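Local coordinates for protein Nadp(h)-dependent ketose reductase (Bemisia argentifolii, PDB 1E3J) that probably reduces fructose to a polyol with NADPH, as a zinc-containing member of the alcohol dehydrogenase family, at residues K80-K83 and K84-V88; H159-R163 and A164-L168. One frame throughout, in Å; residues are numbered along the deposited sequence.

Contact 1: residues K80-K83 and K84-V88; sequences KHLK and KGDRV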
ATOM      1  N   LYS A  80     -22.033  12.466 -23.063  1.00 62.04           N
ATOM      2  CA  LYS A  80     -23.220  11.646 -22.861  1.00 62.06           C
ATOM      3  C   LYS A  80     -23.732  11.568 -21.434  1.00 61.54           C
ATOM      4  O   LYS A  80     -24.928  11.401 -21.227  1.00 62.59           O
ATOM      5  CB  LYS A  80     -22.966  10.226 -23.394  1.00 63.35           C
ATOM      6  N   HIS A  81     -22.848  11.697 -20.447  1.00 60.79           N
ATOM      7  CA  HIS A  81     -23.275  11.594 -19.049  1.00 60.57           C
ATOM      8  C   HIS A  81     -23.952  12.829 -18.430  1.00 59.98           C
ATOM      9  O   HIS A  81     -24.650  12.726 -17.423  1.00 61.12           O
ATOM     10  CB  HIS A  81     -22.099  11.123 -18.170  1.00 59.37           C
ATOM     11  CG  HIS A  81     -21.038  12.160 -17.944  1.00 61.39           C
ATOM     12  ND1 HIS A  81     -20.314  12.733 -18.972  1.00 61.19           N
ATOM     13  CD2 HIS A  81     -20.548  12.695 -16.799  1.00 60.60           C
ATOM     14  CE1 HIS A  81     -19.426  13.572 -18.466  1.00 60.10           C
ATOM     15  NE2 HIS A  81     -19.544  13.566 -17.150  1.00 58.65           N
ATOM     16  N   LEU A  82     -23.751  13.994 -19.018  1.00 59.83           N
ATOM     17  CA  LEU A  82     -24.386  15.206 -18.499  1.00 59.64           C
ATOM     18  C   LEU A  82     -25.319  15.756 -19.569  1.00 59.69           C
ATOM     19  O   LEU A  82     -25.034  15.656 -20.771  1.00 59.69           O
ATOM     20  CB  LEU A  82     -23.339  16.278 -18.150  1.00 57.51           C
ATOM     21  CG  LEU A  82     -22.344  15.961 -17.030  1.00 56.63           C
ATOM     22  CD1 LEU A  82     -21.153  16.913 -17.088  1.00 56.41           C
ATOM     23  CD2 LEU A  82     -23.037  16.042 -15.699  1.00 54.68           C
ATOM     24  N   LYS A  83     -26.430  16.331 -19.132  1.00 59.86           N
ATOM     25  CA  LYS A  83     -27.388  16.916 -20.049  1.00 61.13           C
ATOM     26  C   LYS A  83     -27.838  18.276 -19.520  1.00 61.80           C
ATOM     27  O   LYS A  83     -27.651  18.597 -18.337  1.00 61.39           O
ATOM     28  CB  LYS A  83     -28.590  15.995 -20.203  1.00 61.44           C
ATOM     29  CG  LYS A  83     -29.173  15.580 -18.872  1.00 63.81           C
ATOM     30  CD  LYS A  83     -30.505  14.874 -19.047  1.00 64.43           C
ATOM     31  CE  LYS A  83     -31.202  14.698 -17.714  1.00 66.24           C
ATOM     32  NZ  LYS A  83     -32.688  14.674 -17.896  1.00 69.51           N
ATOM     33  N   LYS A  84     -28.425  19.072 -20.407  1.00 61.42           N
ATOM     34  CA  LYS A  84     -28.911  20.400 -20.064  1.00 60.63           C
ATOM     35  C   LYS A  84     -29.715  20.390 -18.772  1.00 57.77           C
ATOM     36  O   LYS A  84     -30.540  19.514 -18.556  1.00 56.50           O
ATOM     37  CB  LYS A  84     -29.788  20.943 -21.212  1.00 64.00           C
ATOM     38  CG  LYS A  84     -30.361  22.351 -20.972  1.00 67.66           C
ATOM     39  CD  LYS A  84     -31.382  22.734 -22.046  1.00 70.47           C
ATOM     40  CE  LYS A  84     -32.080  24.051 -21.714  1.00 73.15           C
ATOM     41  NZ  LYS A  84     -33.175  24.373 -22.706  1.00 75.41           N
ATOM     42  N   GLY A  85     -29.474  21.374 -17.912  1.00 56.09           N
ATOM     43  CA  GLY A  85     -30.214  21.440 -16.666  1.00 52.98           C
ATOM     44  C   GLY A  85     -29.556  20.729 -15.495  1.00 52.58           C
ATOM     45  O   GLY A  85     -29.967  20.926 -14.355  1.00 51.91           O
ATOM     46  N   ASP A  86     -28.552  19.889 -15.750  1.00 51.20           N
ATOM     47  CA  ASP A  86     -27.889  19.205 -14.645  1.00 50.21           C
ATOM     48  C   ASP A  86     -27.094  20.197 -13.785  1.00 48.71           C
ATOM     49  O   ASP A  86     -26.456  21.126 -14.298  1.00 49.88           O
ATOM     50  CB  ASP A  86     -26.944  18.120 -15.163  1.00 52.33           C
ATOM     51  CG  ASP A  86     -27.677  16.869 -15.660  1.00 56.49           C
ATOM     52  OD1 ASP A  86     -28.840  16.595 -15.243  1.00 57.96           O
ATOM     53  OD2 ASP A  86     -27.063  16.137 -16.462  1.00 57.55           O
ATOM     54  N   ARG A  87     -27.141  20.008 -12.476  1.00 46.91           N
ATOM     55  CA  ARG A  87     -26.409  20.867 -11.559  1.00 46.21           C
ATOM     56  C   ARG A  87     -25.088  20.192 -11.255  1.00 44.57           C
ATOM     57  O   ARG A  87     -25.050  19.018 -10.882  1.00 43.86           O
ATOM     58  CB  ARG A  87     -27.246  21.068 -10.296  1.00 48.36           C
ATOM     59  CG  ARG A  87     -28.644  21.596 -10.671  1.00 51.13           C
ATOM     60  CD  ARG A  87     -29.728  21.148  -9.707  1.00 52.29           C
ATOM     61  NE  ARG A  87     -29.498  21.703  -8.394  1.00 54.03           N
ATOM     62  CZ  ARG A  87     -29.163  20.991  -7.326  1.00 55.25           C
ATOM     63  NH1 ARG A  87     -29.030  19.672  -7.405  1.00 55.29           N
ATOM     64  NH2 ARG A  87     -28.926  21.613  -6.182  1.00 55.44           N
ATOM     65  N   VAL A  88     -24.000  20.941 -11.418  1.00 43.37           N
ATOM     66  CA  VAL A  88     -22.668  20.406 -11.189  1.00 40.82           C
ATOM     67  C   VAL A  88     -21.691  21.255 -10.380  1.00 40.55           C
ATOM     68  O   VAL A  88     -21.768  22.498 -10.319  1.00 40.46           O
ATOM     69  CB  VAL A  88     -21.954  20.111 -12.533  1.00 41.60           C
ATOM     70  CG1 VAL A  88     -22.827  19.230 -13.416  1.00 40.85           C
ATOM     71  CG2 VAL A  88     -21.615  21.434 -13.241  1.00 38.94           C
TER

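Contact 2: residues H159-R163 and A164-L168; sequences HACRR and AGVQL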
ATOM      1  N   HIS A 159      -8.470  14.916   0.400  1.00 29.74           N
ATOM      2  CA  HIS A 159      -7.186  14.526  -0.135  1.00 29.81           C
ATOM      3  C   HIS A 159      -6.172  14.390   0.986  1.00 30.95           C
ATOM      4  O   HIS A 159      -5.424  13.399   1.042  1.00 29.07           O
ATOM      5  CB  HIS A 159      -6.692  15.542  -1.153  1.00 31.34           C
ATOM      6  CG  HIS A 159      -5.453  15.117  -1.869  1.00 33.48           C
ATOM      7  ND1 HIS A 159      -5.324  13.878  -2.470  1.00 32.05           N
ATOM      8  CD2 HIS A 159      -4.298  15.779  -2.117  1.00 35.12           C
ATOM      9  CE1 HIS A 159      -4.147  13.802  -3.062  1.00 34.25           C
ATOM     10  NE2 HIS A 159      -3.501  14.942  -2.864  1.00 35.42           N
ATOM     11  N   ALA A 160      -6.143  15.369   1.894  1.00 31.63           N
ATOM     12  CA  ALA A 160      -5.193  15.287   3.003  1.00 31.41           C
ATOM     13  C   ALA A 160      -5.505  14.071   3.879  1.00 31.70           C
ATOM     14  O   ALA A 160      -4.583  13.374   4.301  1.00 30.00           O
ATOM     15  CB  ALA A 160      -5.218  16.562   3.829  1.00 33.06           C
ATOM     16  N   CYS A 161      -6.787  13.779   4.128  1.00 31.06           N
ATOM     17  CA  CYS A 161      -7.102  12.615   4.960  1.00 32.41           C
ATOM     18  C   CYS A 161      -6.686  11.306   4.295  1.00 32.49           C
ATOM     19  O   CYS A 161      -6.066  10.436   4.943  1.00 32.65           O
ATOM     20  CB  CYS A 161      -8.589  12.553   5.318  1.00 31.43           C
ATOM     21  SG  CYS A 161      -9.052  13.804   6.566  1.00 40.03           S
ATOM     22  N   ARG A 162      -6.991  11.173   3.007  1.00 31.77           N
ATOM     23  CA  ARG A 162      -6.645   9.959   2.299  1.00 31.78           C
ATOM     24  C   ARG A 162      -5.163   9.793   2.165  1.00 31.23           C
ATOM     25  O   ARG A 162      -4.662   8.708   2.323  1.00 29.64           O
ATOM     26  CB  ARG A 162      -7.309   9.902   0.930  1.00 34.87           C
ATOM     27  CG  ARG A 162      -8.837   9.892   1.008  1.00 34.22           C
ATOM     28  CD  ARG A 162      -9.432   9.956  -0.386  1.00 36.19           C
ATOM     29  NE  ARG A 162      -9.386   8.663  -1.061  1.00 39.38           N
ATOM     30  CZ  ARG A 162      -9.557   8.480  -2.371  1.00 41.58           C
ATOM     31  NH1 ARG A 162      -9.775   9.507  -3.190  1.00 40.23           N
ATOM     32  NH2 ARG A 162      -9.556   7.249  -2.855  1.00 42.39           N
ATOM     33  N   ARG A 163      -4.424  10.860   1.912  1.00 31.72           N
ATOM     34  CA  ARG A 163      -2.990  10.649   1.824  1.00 31.71           C
ATOM     35  C   ARG A 163      -2.425  10.223   3.191  1.00 32.81           C
ATOM     36  O   ARG A 163      -1.434   9.485   3.251  1.00 31.12           O
ATOM     37  CB  ARG A 163      -2.258  11.904   1.339  1.00 34.21           C
ATOM     38  CG  ARG A 163      -2.376  12.132  -0.177  1.00 37.08           C
ATOM     39  CD  ARG A 163      -1.062  12.719  -0.713  1.00 39.16           C
ATOM     40  NE  ARG A 163      -0.041  11.679  -0.751  1.00 40.67           N
ATOM     41  CZ  ARG A 163       1.257  11.878  -0.555  1.00 37.69           C
ATOM     42  NH1 ARG A 163       1.730  13.081  -0.293  1.00 34.95           N
ATOM     43  NH2 ARG A 163       2.077  10.848  -0.644  1.00 39.10           N
ATOM     44  N   ALA A 164      -3.040  10.681   4.284  1.00 31.25           N
ATOM     45  CA  ALA A 164      -2.534  10.305   5.597  1.00 32.52           C
ATOM     46  C   ALA A 164      -3.159   8.965   6.047  1.00 32.47           C
ATOM     47  O   ALA A 164      -2.789   8.443   7.063  1.00 33.56           O
ATOM     48  CB  ALA A 164      -2.865  11.388   6.629  1.00 31.01           C
ATOM     49  N   GLY A 165      -4.121   8.432   5.311  1.00 33.36           N
ATOM     50  CA  GLY A 165      -4.759   7.195   5.762  1.00 32.86           C
ATOM     51  C   GLY A 165      -5.692   7.395   6.971  1.00 35.08           C
ATOM     52  O   GLY A 165      -5.846   6.476   7.793  1.00 35.94           O
ATOM     53  N   VAL A 166      -6.345   8.559   7.098  1.00 32.07           N
ATOM     54  CA  VAL A 166      -7.219   8.777   8.246  1.00 32.99           C
ATOM     55  C   VAL A 166      -8.350   7.740   8.276  1.00 32.85           C
ATOM     56  O   VAL A 166      -9.016   7.534   7.282  1.00 34.49           O
ATOM     57  CB  VAL A 166      -7.846  10.190   8.221  1.00 33.56           C
ATOM     58  CG1 VAL A 166      -8.862  10.324   9.379  1.00 33.69           C
ATOM     59  CG2 VAL A 166      -6.774  11.236   8.411  1.00 31.96           C
ATOM     60  N   GLN A 167      -8.597   7.099   9.406  1.00 31.64           N
ATOM     61  CA  GLN A 167      -9.668   6.077   9.449  1.00 32.98           C
ATOM     62  C   GLN A 167     -10.118   5.797  10.886  1.00 32.56           C
ATOM     63  O   GLN A 167      -9.664   6.473  11.795  1.00 34.75           O
ATOM     64  CB  GLN A 167      -9.143   4.771   8.805  1.00 31.16           C
ATOM     65  CG  GLN A 167      -7.850   4.217   9.465  1.00 34.86           C
ATOM     66  CD  GLN A 167      -7.264   3.008   8.684  1.00 40.73           C
ATOM     67  OE1 GLN A 167      -7.643   1.848   8.925  1.00 37.84           O
ATOM     68  NE2 GLN A 167      -6.350   3.295   7.722  1.00 37.60           N
ATOM     69  N   LEU A 168     -11.002   4.817  11.110  1.00 34.13           N
ATOM     70  CA  LEU A 168     -11.389   4.489  12.491  1.00 34.44           C
ATOM     71  C   LEU A 168     -10.115   4.167  13.290  1.00 33.99           C
ATOM     72  O   LEU A 168      -9.268   3.354  12.843  1.00 34.99           O
ATOM     73  CB  LEU A 168     -12.270   3.250  12.554  1.00 34.83           C
ATOM     74  CG  LEU A 168     -13.730   3.361  12.132  1.00 40.48           C
ATOM     75  CD1 LEU A 168     -14.362   1.978  12.232  1.00 40.42           C
ATOM     76  CD2 LEU A 168     -14.479   4.347  13.051  1.00 39.47           C
TER

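Contact 1: residues K80-K83 and K84-V88
Asp86 turns its carboxylate back across the turn to Lys83, and OD2 accepts the amide of that residue: Lys83 N lies 2.8 Å from Asp86 OD2, with a nearly straight N-H...O angle of 170°. The donor arrives from above the carboxylate plane. The return bond is backbone to backbone, Asp86 N to Lys83 O at 3.0 Å, and closes a type II beta turn with Lys84 and Gly85 at its corners. Gly85 has phi 92°, where a CB would press on the carbonyl oxygen of Lys84. Asp86 CG stands beside its own backbone N (chi1 -75°), which aims the carboxylate at Lys83. The side chains of Lys83 and Asp86 cross at about a right angle, Lys83 CG coming within 3.3 Å of Asp86 OD2. Next to this, Leu82 CD2 meets Val88 CG1 at 3.9 Å, and both side chains also pack on Cys136 of strand 136-138. Further out, Asp86 OD1 forms a salt bridge with Lys138, and the backbone of Gly85 and Asp86 pairs with Val72. The two carboxylate oxygens thus have separate tasks, one fixing the turn and the other tying it to strand 136-138; the nearby lysines would probably favour the ionised form of this buried acid.

Contact 2: residues H159-R163 and A164-L168
Cys161 lays its CB and SG against the isopropyl group of Val166, which points back toward the end of helix 151-164. Cys161 CB is 3.8 Å from Val166 CB, and Cys161 SG is 3.9 Å from Val166 CG2. The valine reaches this place because CG1 is anti to its backbone N (chi1 175°), which leaves CG2 on the side of the helix, 3.6 Å from the carbonyl oxygen of Cys161. The same oxygen accepts the amide of Val166 at 2.9 Å from N to O, with an N-H...O angle of 172°. One residue earlier, Gly165 N bonds to Arg162 O at 3.0 Å, but the amide sits above the carbonyl plane of Arg162, which makes this bond less direct than the one from Val166. Ala164 N keeps an ordinary helical bond to Ala160 O. Within the last turn, Arg163 CG lies 3.7 Å above the plane of the His159 ring, toward its rim. Arg163 divides its guanidinium, NH2 in a salt bridge with Asp290 of the third subunit and NH1 bonded to Ser293 O of its own chain; His159 NE2 bonds to Glu288 of the third subunit. Arg162 leads away to a salt bridge with Asp300 of its own chain, while Cys161 also packs on Ala187 and Ala188 of helix 179-190. Beyond the turn, Gln167 folds its amide back, NE2 giving a bond to Gly165 O at 3.2 Å with the acceptor in the amide plane. Gly165 takes a positive phi of 73°, a setting that favours glycine, and with the two backward bonds and the Cys161-Val166 apolar contact this is a Schellman motif, ending the helix that leads into strand 171-175 of the Rossmann-type parallel sheet.

Overall arrangement
Both contacts are local turns that change the direction of the chain, and each uses a glycine with positive phi, but they serve different elements. Contact 1 joins a loop to strand 87-90 within the GroES-like part, toward the outside of the chain; contact 2 ends helix 151-164 ahead of strand 171-175, closer to the centre. Both are partly buried, contact 1 with four of its touching residues exposed, contact 2 with none. Their centres are 31 Å apart, and their nearest atoms about 18 Å. In contact 1 a side-chain carboxylate helps set the turn, whereas in contact 2 backbone amides cap the last carbonyls of the helix. No other subunit meets contact 1, while contact 2 borders two, with charged partners on the third.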